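Long-range contacts in aldehyde dehydrogenase (Staphylococcus aureus, PDB 6K10), which oxidises the aldehyde 4,4'-diaponeurosporen-4-al to 4,4'-diaponeurosporenoic acid during biosynthesis of the carotenoid staphyloxanthin, probably with NAD as the oxidant: residues Phe32-Ala43 against Leu160-Tyr169; Glu110-Phe121 against Ala138-Leu149. The protein carries 1 engineered substitution. All coordinates share one frame; numbering follows the deposited sequence.

Both contacts are largely buried, but they hold the fold at different depths. Contact 2 lies about 14 Å from the centre of the chain and pairs two parallel strands of the sheet, so its chemistry is chiefly backbone hydrogen bonds, with a polar knot at one end. Contact 1, its centre about 23 Å out, packs helix 32-43 against the last part of helix 151-164 and the turn that follows, through aromatic and aliphatic side chains, with no clear hydrogen bond between its two segments. Along the chain contact 2 is nested within the loop that contact 1 closes. The two also touch: Tyr169 O lies 2.9 Å from Ala142 N, a probable hydrogen bond that ties the turn before strand 170-172 to strand 141-145.

Contact 1: Phe32-Ala43 against Leu160-Tyr169; sequences FRKEQLKKLSKA and LINETFDANY
Gln36 OE1 is held between Lys39 and Phe165: it accepts a 3.1 Å hydrogen bond from Lys39 NZ, one turn along its own helix, and lies near the ring plane at the edge of Phe165, 3.2 Å from Phe165 CD1. The glutamine bends at chi2 (-48°), which brings its amide up against the ring and leaves Gln36 CG 3.4 Å from Tyr169 OH. The amide nitrogen, NE2, lies over one face of the Phe32 ring, offset toward its rim. Phe32 in turn points its edge at the face of Tyr169 in a T-shaped stack, centroids 5.3 Å apart and planes at 78°, and Phe32 CZ lies over the centre of the Tyr169 ring.

The Phe165 ring packs against helix 30-46. Thr164 CG2 covers the centre of one face, while Gln36 O and Leu40 CB meet the rim in plane; Leu40 CD1 touches Phe165 CE2 at 4.0 Å. Thr164 CG2 also rests 3.8 Å from Lys39 CB. The hydroxyl turns back, Thr164 OG1 giving a 2.6 Å bond to Leu160 O. Leu160 CD2 sits unusually close to Ala43 CB, so the exact placing of that methyl is doubtful.

Segments 32-43 and 160-164 cross at 130°, with 10.3 Å between their axes at closest approach. Around them, Leu40 and Tyr169 pack on Ile136 of helix 126-138, Phe165 reaches Ile170 of strand 170-172, and helix 63-89 flanks helix 30-46.

Contact 2: Glu110-Phe121 against Ala138-Leu149; sequences EPYGTVLIIAPF and AGNTAIIKPSEL
Backbone pairing between Thr114-Ile118 and Thr141-Lys145 makes the frame of this contact. The strands run parallel and alternate their bonds: Ile143 N gives to Val115 O at 3.0 Å, Ile117 N to Ile143 O, and Lys145 N to Ile117 O at 2.9 Å, the last nearly straight at 173°. CA-H groups of Leu116 and Ile144, among others, lean on the same carbonyls.

Side-chain polar bonds gather at the start of the pair. Asn140 OD1 takes the N-H of Gly113 in its carbonyl plane, at 2.9 Å and 165°, and more weakly that of Tyr112; its ND2 donates to Ala135 O and Phe431 O, so both ends of the amide are fixed. Thr114 OG1 donates to Thr141 OG1 over 2.8 Å. Thr141 puts that oxygen between its own N and carbonyl carbon (chi1 69°), facing its neighbour, and the hydroxyl also bonds Ser18. At the far end Ser147 OG accepts from Leu149 N at 3.1 Å, an ST turn.

Pro111 lays its ring carbons on the carbonyl oxygens of Ala138 and Gly139, where Gly139 closes helix 126-138 in a Schellman motif.

Apolar contacts are lighter. Val115 CG2 meets Ala142 CB at 4.0 Å, and Phe121 CB touches Leu149 CB.

This is a strand-helix-strand unit of a Rossmann-like domain, consistent with NAD use. Regular backbone bonds, with side-chain bonds at the start, are consistent with a firmly fixed strand pair. Just past its end, the side chain of Pro120 lies about 8 Å from those of Glu217 and the engineered Ser251, the predicted active-site positions.

Contact 1: Phe32-Ala43 against Leu160-Tyr169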
loop_
_atom_site.group_PDB
_atom_site.type_symbol
_atom_site.label_atom_id
_atom_site.label_comp_id
_atom_site.label_asym_id
_atom_site.label_seq_id
_atom_site.Cartn_x
_atom_site.Cartn_y
_atom_site.Cartn_z
ATOM N N PHE A 32 17.677 -10.236 -17.096
ATOM C CA PHE A 32 18.604 -9.371 -16.370
ATOM C C PHE A 32 18.409 -9.511 -14.867
ATOM O O PHE A 32 19.376 -9.672 -14.113
ATOM C CB PHE A 32 18.415 -7.916 -16.807
ATOM C CG PHE A 32 19.183 -6.920 -15.976
ATOM C CD1 PHE A 32 18.623 -6.358 -14.838
ATOM C CD2 PHE A 32 20.467 -6.543 -16.337
ATOM C CE1 PHE A 32 19.326 -5.445 -14.077
ATOM C CE2 PHE A 32 21.175 -5.627 -15.579
ATOM C CZ PHE A 32 20.604 -5.078 -14.449
ATOM N N ARG A 33 17.155 -9.450 -14.414
ATOM C CA ARG A 33 16.870 -9.541 -12.987
ATOM C C ARG A 33 17.316 -10.883 -12.418
ATOM O O ARG A 33 17.891 -10.942 -11.325
ATOM C CB ARG A 33 15.379 -9.320 -12.743
ATOM C CG ARG A 33 14.856 -7.993 -13.268
ATOM C CD ARG A 33 13.390 -7.812 -12.909
ATOM N NE ARG A 33 12.669 -7.034 -13.911
ATOM C CZ ARG A 33 11.349 -6.888 -13.936
ATOM N NH1 ARG A 33 10.598 -7.466 -13.007
ATOM N NH2 ARG A 33 10.779 -6.162 -14.888
ATOM N N LYS A 34 17.059 -11.975 -13.147
ATOM C CA LYS A 34 17.496 -13.291 -12.691
ATOM C C LYS A 34 19.009 -13.351 -12.528
ATOM O O LYS A 34 19.513 -13.955 -11.574
ATOM C CB LYS A 34 17.029 -14.377 -13.662
ATOM C CG LYS A 34 15.642 -14.917 -13.377
ATOM C CD LYS A 34 15.409 -16.257 -14.057
ATOM N N GLU A 35 19.750 -12.733 -13.447
ATOM C CA GLU A 35 21.205 -12.785 -13.369
ATOM C C GLU A 35 21.723 -12.002 -12.168
ATOM O O GLU A 35 22.684 -12.424 -11.515
ATOM C CB GLU A 35 21.819 -12.261 -14.666
ATOM C CG GLU A 35 23.337 -12.252 -14.670
ATOM C CD GLU A 35 23.933 -13.629 -14.903
ATOM O OE1 GLU A 35 25.166 -13.771 -14.761
ATOM O OE2 GLU A 35 23.175 -14.568 -15.231
ATOM N N GLN A 36 21.095 -10.864 -11.856
ATOM C CA GLN A 36 21.505 -10.099 -10.682
ATOM C C GLN A 36 21.256 -10.886 -9.403
ATOM O O GLN A 36 22.051 -10.820 -8.458
ATOM C CB GLN A 36 20.765 -8.762 -10.636
ATOM C CG GLN A 36 20.873 -7.938 -11.908
ATOM C CD GLN A 36 22.295 -7.824 -12.420
ATOM O OE1 GLN A 36 23.219 -7.509 -11.668
ATOM N NE2 GLN A 36 22.478 -8.082 -13.709
ATOM N N LEU A 37 20.156 -11.640 -9.355
ATOM C CA LEU A 37 19.885 -12.470 -8.187
ATOM C C LEU A 37 20.931 -13.570 -8.041
ATOM O O LEU A 37 21.379 -13.863 -6.926
ATOM C CB LEU A 37 18.478 -13.056 -8.282
ATOM C CG LEU A 37 17.351 -12.033 -8.128
ATOM C CD1 LEU A 37 16.028 -12.622 -8.588
ATOM C CD2 LEU A 37 17.253 -11.551 -6.688
ATOM N N LYS A 38 21.334 -14.189 -9.156
ATOM C CA LYS A 38 22.430 -15.156 -9.115
ATOM C C LYS A 38 23.694 -14.520 -8.559
ATOM O O LYS A 38 24.344 -15.075 -7.665
ATOM C CB LYS A 38 22.713 -15.715 -10.511
ATOM C CG LYS A 38 21.544 -16.366 -11.200
ATOM N N LYS A 39 24.067 -13.358 -9.096
ATOM C CA LYS A 39 25.271 -12.678 -8.633
ATOM C C LYS A 39 25.165 -12.328 -7.155
ATOM O O LYS A 39 26.142 -12.459 -6.411
ATOM C CB LYS A 39 25.518 -11.426 -9.475
ATOM C CG LYS A 39 25.919 -11.721 -10.915
ATOM C CD LYS A 39 25.701 -10.509 -11.805
ATOM C CE LYS A 39 26.555 -9.334 -11.361
ATOM N NZ LYS A 39 26.250 -8.103 -12.146
ATOM N N LEU A 40 23.983 -11.896 -6.710
ATOM C CA LEU A 40 23.783 -11.595 -5.296
ATOM C C LEU A 40 24.012 -12.830 -4.433
ATOM O O LEU A 40 24.669 -12.761 -3.387
ATOM C CB LEU A 40 22.375 -11.044 -5.071
ATOM C CG LEU A 40 22.078 -10.529 -3.661
ATOM C CD1 LEU A 40 23.023 -9.395 -3.299
ATOM C CD2 LEU A 40 20.628 -10.085 -3.543
ATOM N N SER A 41 23.468 -13.972 -4.857
ATOM C CA SER A 41 23.648 -15.212 -4.108
ATOM C C SER A 41 25.112 -15.631 -4.077
ATOM O O SER A 41 25.657 -15.948 -3.012
ATOM C CB SER A 41 22.788 -16.315 -4.722
ATOM O OG SER A 41 22.918 -17.519 -3.991
ATOM N N LYS A 42 25.757 -15.660 -5.247
ATOM C CA LYS A 42 27.180 -15.978 -5.316
ATOM C C LYS A 42 27.994 -15.042 -4.435
ATOM O O LYS A 42 28.947 -15.465 -3.769
ATOM C CB LYS A 42 27.654 -15.889 -6.767
ATOM C CG LYS A 42 29.146 -15.643 -6.931
ATOM C CD LYS A 42 29.546 -15.610 -8.397
ATOM C CE LYS A 42 30.852 -14.856 -8.597
ATOM N NZ LYS A 42 31.224 -14.776 -10.036
ATOM N N ALA A 43 27.615 -13.769 -4.409
ATOM C CA ALA A 43 28.368 -12.776 -3.657
ATOM C C ALA A 43 28.242 -13.000 -2.151
ATOM O O ALA A 43 29.234 -12.894 -1.419
ATOM C CB ALA A 43 27.885 -11.388 -4.065
ATOM N N LEU A 160 30.677 -5.988 -0.482
ATOM C CA LEU A 160 29.966 -7.002 -1.252
ATOM C C LEU A 160 29.241 -6.389 -2.443
ATOM O O LEU A 160 29.368 -6.862 -3.580
ATOM C CB LEU A 160 28.987 -7.729 -0.325
ATOM C CG LEU A 160 28.240 -8.953 -0.839
ATOM C CD1 LEU A 160 26.976 -8.616 -1.631
ATOM C CD2 LEU A 160 29.230 -9.658 -1.699
ATOM N N ILE A 161 28.474 -5.329 -2.196
ATOM C CA ILE A 161 27.672 -4.722 -3.253
ATOM C C ILE A 161 28.567 -4.101 -4.317
ATOM O O ILE A 161 28.377 -4.322 -5.518
ATOM C CB ILE A 161 26.703 -3.687 -2.655
ATOM C CG1 ILE A 161 25.621 -4.387 -1.826
ATOM C CG2 ILE A 161 26.101 -2.824 -3.751
ATOM C CD1 ILE A 161 24.704 -5.277 -2.639
ATOM N N ASN A 162 29.560 -3.315 -3.891
ATOM C CA ASN A 162 30.384 -2.578 -4.846
ATOM C C ASN A 162 31.220 -3.502 -5.721
ATOM O O ASN A 162 31.509 -3.169 -6.876
ATOM C CB ASN A 162 31.292 -1.590 -4.111
ATOM C CG ASN A 162 30.545 -0.368 -3.622
ATOM O OD1 ASN A 162 31.024 0.358 -2.751
ATOM N ND2 ASN A 162 29.365 -0.129 -4.185
ATOM N N GLU A 163 31.628 -4.653 -5.200
ATOM C CA GLU A 163 32.430 -5.576 -5.987
ATOM C C GLU A 163 31.578 -6.521 -6.824
ATOM O O GLU A 163 32.132 -7.301 -7.607
ATOM C CB GLU A 163 33.371 -6.357 -5.063
ATOM C CG GLU A 163 34.296 -5.423 -4.285
ATOM C CD GLU A 163 35.512 -6.111 -3.702
ATOM O OE1 GLU A 163 36.117 -6.956 -4.395
ATOM O OE2 GLU A 163 35.872 -5.786 -2.552
ATOM N N THR A 164 30.253 -6.442 -6.706
ATOM C CA THR A 164 29.334 -7.285 -7.462
ATOM C C THR A 164 28.507 -6.523 -8.489
ATOM O O THR A 164 28.288 -7.034 -9.589
ATOM C CB THR A 164 28.388 -8.025 -6.506
ATOM O OG1 THR A 164 29.152 -8.661 -5.474
ATOM C CG2 THR A 164 27.591 -9.082 -7.253
ATOM N N PHE A 165 28.044 -5.313 -8.171
ATOM C CA PHE A 165 27.163 -4.556 -9.049
ATOM C C PHE A 165 27.752 -3.185 -9.358
ATOM O O PHE A 165 28.568 -2.652 -8.602
ATOM C CB PHE A 165 25.774 -4.359 -8.421
ATOM C CG PHE A 165 25.117 -5.631 -7.978
ATOM C CD1 PHE A 165 24.529 -6.481 -8.899
ATOM C CD2 PHE A 165 25.067 -5.967 -6.635
ATOM C CE1 PHE A 165 23.917 -7.649 -8.489
ATOM C CE2 PHE A 165 24.457 -7.133 -6.219
ATOM C CZ PHE A 165 23.880 -7.975 -7.147
ATOM N N ASP A 166 27.312 -2.610 -10.479
ATOM C CA ASP A 166 27.609 -1.210 -10.755
ATOM C C ASP A 166 26.911 -0.314 -9.744
ATOM O O ASP A 166 25.796 -0.601 -9.299
ATOM C CB ASP A 166 27.165 -0.822 -12.164
ATOM C CG ASP A 166 28.119 -1.302 -13.227
ATOM O OD1 ASP A 166 29.235 -1.734 -12.874
ATOM O OD2 ASP A 166 27.755 -1.228 -14.418
ATOM N N ALA A 167 27.570 0.794 -9.395
ATOM C CA ALA A 167 27.005 1.702 -8.405
ATOM C C ALA A 167 25.721 2.353 -8.903
ATOM O O ALA A 167 24.886 2.771 -8.093
ATOM C CB ALA A 167 28.029 2.768 -8.019
ATOM N N ASN A 168 25.539 2.449 -10.219
ATOM C CA ASN A 168 24.311 3.020 -10.757
ATOM C C ASN A 168 23.171 2.011 -10.834
ATOM O O ASN A 168 22.073 2.372 -11.270
ATOM C CB ASN A 168 24.574 3.638 -12.136
ATOM C CG ASN A 168 25.217 2.667 -13.107
ATOM O OD1 ASN A 168 24.898 1.480 -13.132
ATOM N N TYR A 169 23.400 0.762 -10.426
ATOM C CA TYR A 169 22.330 -0.220 -10.289
ATOM C C TYR A 169 21.969 -0.439 -8.823
ATOM O O TYR A 169 20.809 -0.274 -8.432
ATOM C CB TYR A 169 22.732 -1.546 -10.954
ATOM C CG TYR A 169 21.716 -2.650 -10.758
ATOM C CD1 TYR A 169 20.377 -2.453 -11.075
ATOM C CD2 TYR A 169 22.094 -3.884 -10.247
ATOM C CE1 TYR A 169 19.444 -3.457 -10.891
ATOM C CE2 TYR A 169 21.168 -4.894 -10.061
ATOM C CZ TYR A 169 19.845 -4.676 -10.384
ATOM O OH TYR A 169 18.923 -5.680 -10.199
#

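Contact 2: Glu110-Phe121 against Ala138-Leu149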
loop_
_atom_site.group_PDB
_atom_site.type_symbol
_atom_site.label_atom_id
_atom_site.label_comp_id
_atom_site.label_asym_id
_atom_site.label_seq_id
_atom_site.Cartn_x
_atom_site.Cartn_y
_atom_site.Cartn_z
ATOM N N GLU A 110 5.197 -3.942 -13.085
ATOM C CA GLU A 110 6.307 -3.102 -13.507
ATOM C C GLU A 110 6.945 -2.425 -12.302
ATOM O O GLU A 110 6.288 -2.234 -11.272
ATOM C CB GLU A 110 5.857 -2.040 -14.525
ATOM C CG GLU A 110 4.948 -0.958 -13.968
ATOM C CD GLU A 110 4.545 0.055 -15.024
ATOM O OE1 GLU A 110 4.866 -0.162 -16.210
ATOM O OE2 GLU A 110 3.906 1.066 -14.669
ATOM N N PRO A 111 8.223 -2.071 -12.403
ATOM C CA PRO A 111 8.907 -1.436 -11.270
ATOM C C PRO A 111 8.506 0.017 -11.085
ATOM O O PRO A 111 7.957 0.670 -11.975
ATOM C CB PRO A 111 10.389 -1.542 -11.647
ATOM C CG PRO A 111 10.396 -1.706 -13.130
ATOM C CD PRO A 111 9.164 -2.485 -13.456
ATOM N N TYR A 112 8.810 0.523 -9.889
ATOM C CA TYR A 112 8.649 1.943 -9.601
ATOM C C TYR A 112 9.770 2.767 -10.216
ATOM O O TYR A 112 9.539 3.886 -10.684
ATOM C CB TYR A 112 8.609 2.167 -8.090
ATOM C CG TYR A 112 7.292 1.826 -7.442
ATOM C CD1 TYR A 112 6.201 2.674 -7.561
ATOM C CD2 TYR A 112 7.141 0.659 -6.707
ATOM C CE1 TYR A 112 4.995 2.370 -6.966
ATOM C CE2 TYR A 112 5.937 0.344 -6.109
ATOM C CZ TYR A 112 4.867 1.203 -6.242
ATOM O OH TYR A 112 3.666 0.901 -5.648
ATOM N N GLY A 113 10.989 2.234 -10.212
ATOM C CA GLY A 113 12.137 2.962 -10.714
ATOM C C GLY A 113 13.349 2.832 -9.815
ATOM O O GLY A 113 13.966 1.766 -9.741
ATOM N N THR A 114 13.693 3.914 -9.121
ATOM C CA THR A 114 14.838 3.960 -8.220
ATOM C C THR A 114 14.318 4.057 -6.790
ATOM O O THR A 114 13.585 4.994 -6.458
ATOM C CB THR A 114 15.740 5.146 -8.558
ATOM O OG1 THR A 114 16.243 4.996 -9.892
ATOM C CG2 THR A 114 16.905 5.230 -7.583
ATOM N N VAL A 115 14.695 3.092 -5.951
ATOM C CA VAL A 115 14.112 2.957 -4.623
ATOM C C VAL A 115 15.192 3.113 -3.560
ATOM O O VAL A 115 16.389 2.950 -3.814
ATOM C CB VAL A 115 13.372 1.612 -4.450
ATOM C CG1 VAL A 115 12.380 1.402 -5.583
ATOM C CG2 VAL A 115 14.363 0.456 -4.377
ATOM N N LEU A 116 14.743 3.432 -2.348
ATOM C CA LEU A 116 15.603 3.628 -1.191
ATOM C C LEU A 116 15.272 2.581 -0.138
ATOM O O LEU A 116 14.096 2.352 0.166
ATOM C CB LEU A 116 15.424 5.033 -0.608
ATOM C CG LEU A 116 16.178 5.351 0.685
ATOM C CD1 LEU A 116 17.682 5.160 0.513
ATOM C CD2 LEU A 116 15.859 6.760 1.160
ATOM N N ILE A 117 16.305 1.953 0.419
ATOM C CA ILE A 117 16.154 0.946 1.462
ATOM C C ILE A 117 16.984 1.381 2.661
ATOM O O ILE A 117 18.207 1.542 2.551
ATOM C CB ILE A 117 16.580 -0.448 0.977
ATOM C CG1 ILE A 117 15.656 -0.921 -0.148
ATOM C CG2 ILE A 117 16.573 -1.440 2.129
ATOM C CD1 ILE A 117 16.108 -2.199 -0.813
ATOM N N ILE A 118 16.323 1.574 3.800
ATOM C CA ILE A 118 16.969 1.971 5.048
ATOM C C ILE A 118 16.867 0.808 6.023
ATOM O O ILE A 118 15.773 0.287 6.262
ATOM C CB ILE A 118 16.324 3.236 5.643
ATOM C CG1 ILE A 118 16.394 4.399 4.655
ATOM C CG2 ILE A 118 16.986 3.607 6.964
ATOM C CD1 ILE A 118 15.462 5.546 5.009
ATOM N N ALA A 119 18.002 0.409 6.595
ATOM C CA ALA A 119 18.007 -0.737 7.487
ATOM C C ALA A 119 18.600 -0.385 8.843
ATOM O O ALA A 119 19.567 0.377 8.915
ATOM C CB ALA A 119 18.795 -1.898 6.882
ATOM N N PRO A 120 18.057 -0.941 9.933
ATOM C CA PRO A 120 18.571 -0.622 11.269
ATOM C C PRO A 120 19.677 -1.570 11.707
ATOM O O PRO A 120 20.190 -2.347 10.896
ATOM C CB PRO A 120 17.328 -0.763 12.150
ATOM C CG PRO A 120 16.583 -1.889 11.500
ATOM C CD PRO A 120 16.865 -1.803 10.009
ATOM N N PHE A 121 20.042 -1.529 12.989
ATOM C CA PHE A 121 21.215 -2.233 13.492
ATOM C C PHE A 121 20.955 -3.677 13.909
ATOM O O PHE A 121 21.918 -4.446 14.009
ATOM C CB PHE A 121 21.807 -1.478 14.696
ATOM C CG PHE A 121 20.980 -1.602 15.961
ATOM C CD1 PHE A 121 21.098 -2.711 16.786
ATOM C CD2 PHE A 121 20.112 -0.596 16.339
ATOM C CE1 PHE A 121 20.347 -2.830 17.936
ATOM C CE2 PHE A 121 19.366 -0.705 17.500
ATOM C CZ PHE A 121 19.488 -1.823 18.302
ATOM N N ALA A 138 11.596 -7.057 -8.711
ATOM C CA ALA A 138 10.576 -6.202 -9.300
ATOM C C ALA A 138 11.116 -5.308 -10.409
ATOM O O ALA A 138 10.322 -4.648 -11.088
ATOM C CB ALA A 138 9.919 -5.345 -8.215
ATOM N N GLY A 139 12.433 -5.262 -10.605
ATOM C CA GLY A 139 13.005 -4.533 -11.718
ATOM C C GLY A 139 13.460 -3.125 -11.419
ATOM O O GLY A 139 13.507 -2.295 -12.334
ATOM N N ASN A 140 13.807 -2.827 -10.174
ATOM C CA ASN A 140 14.202 -1.486 -9.776
ATOM C C ASN A 140 15.721 -1.366 -9.714
ATOM O O ASN A 140 16.454 -2.358 -9.725
ATOM C CB ASN A 140 13.595 -1.137 -8.414
ATOM C CG ASN A 140 12.082 -1.215 -8.411
ATOM O OD1 ASN A 140 11.397 -0.237 -8.706
ATOM N ND2 ASN A 140 11.552 -2.388 -8.081
ATOM N N THR A 141 16.190 -0.125 -9.668
ATOM C CA THR A 141 17.511 0.183 -9.146
ATOM C C THR A 141 17.353 0.574 -7.682
ATOM O O THR A 141 16.252 0.886 -7.222
ATOM C CB THR A 141 18.187 1.311 -9.933
ATOM O OG1 THR A 141 17.502 2.546 -9.690
ATOM C CG2 THR A 141 18.169 1.011 -11.424
ATOM N N ALA A 142 18.458 0.545 -6.941
ATOM C CA ALA A 142 18.338 0.688 -5.498
ATOM C C ALA A 142 19.537 1.414 -4.911
ATOM O O ALA A 142 20.668 1.277 -5.385
ATOM C CB ALA A 142 18.179 -0.675 -4.816
ATOM N N ILE A 143 19.264 2.183 -3.861
ATOM C CA ILE A 143 20.276 2.788 -3.008
ATOM C C ILE A 143 20.007 2.316 -1.586
ATOM O O ILE A 143 18.869 2.393 -1.108
ATOM C CB ILE A 143 20.257 4.325 -3.097
ATOM C CG1 ILE A 143 20.727 4.778 -4.480
ATOM C CG2 ILE A 143 21.125 4.939 -2.014
ATOM C CD1 ILE A 143 20.631 6.268 -4.695
ATOM N N ILE A 144 21.044 1.818 -0.922
ATOM C CA ILE A 144 20.925 1.205 0.395
ATOM C C ILE A 144 21.625 2.092 1.411
ATOM O O ILE A 144 22.752 2.546 1.177
ATOM C CB ILE A 144 21.520 -0.214 0.412
ATOM C CG1 ILE A 144 20.840 -1.098 -0.635
ATOM C CG2 ILE A 144 21.399 -0.832 1.797
ATOM C CD1 ILE A 144 21.640 -2.335 -0.986
ATOM N N LYS A 145 20.959 2.336 2.535
ATOM C CA LYS A 145 21.556 3.045 3.665
ATOM C C LYS A 145 21.517 2.123 4.875
ATOM O O LYS A 145 20.474 2.016 5.547
ATOM C CB LYS A 145 20.821 4.357 3.942
ATOM C CG LYS A 145 21.559 5.306 4.875
ATOM C CD LYS A 145 21.214 5.021 6.323
ATOM C CE LYS A 145 22.343 5.418 7.244
ATOM N NZ LYS A 145 22.147 4.855 8.607
ATOM N N PRO A 146 22.606 1.428 5.183
ATOM C CA PRO A 146 22.628 0.525 6.335
ATOM C C PRO A 146 22.962 1.270 7.622
ATOM O O PRO A 146 23.418 2.414 7.614
ATOM C CB PRO A 146 23.741 -0.464 5.968
ATOM C CG PRO A 146 24.699 0.368 5.178
ATOM C CD PRO A 146 23.865 1.380 4.419
ATOM N N SER A 147 22.732 0.584 8.739
ATOM C CA SER A 147 22.997 1.167 10.047
ATOM C C SER A 147 24.494 1.340 10.265
ATOM O O SER A 147 25.283 0.429 9.997
ATOM C CB SER A 147 22.409 0.286 11.146
ATOM O OG SER A 147 22.765 0.763 12.434
ATOM N N GLU A 148 24.886 2.512 10.761
ATOM C CA GLU A 148 26.268 2.737 11.149
ATOM C C GLU A 148 26.547 2.337 12.592
ATOM O O GLU A 148 27.706 2.386 13.019
ATOM C CB GLU A 148 26.654 4.205 10.930
ATOM C CG GLU A 148 25.993 5.188 11.879
ATOM C CD GLU A 148 26.671 6.547 11.859
ATOM O OE1 GLU A 148 26.278 7.425 12.654
ATOM O OE2 GLU A 148 27.600 6.734 11.044
ATOM N N LEU A 149 25.519 1.942 13.352
ATOM C CA LEU A 149 25.744 1.386 14.682
ATOM C C LEU A 149 26.388 0.010 14.620
ATOM O O LEU A 149 27.016 -0.414 15.596
ATOM C CB LEU A 149 24.432 1.305 15.463
ATOM C CG LEU A 149 23.714 2.625 15.758
ATOM C CD1 LEU A 149 22.588 2.407 16.758
ATOM C CD2 LEU A 149 24.694 3.671 16.264
HETATM O O HOH W 1 21.947 -2.408 8.557
#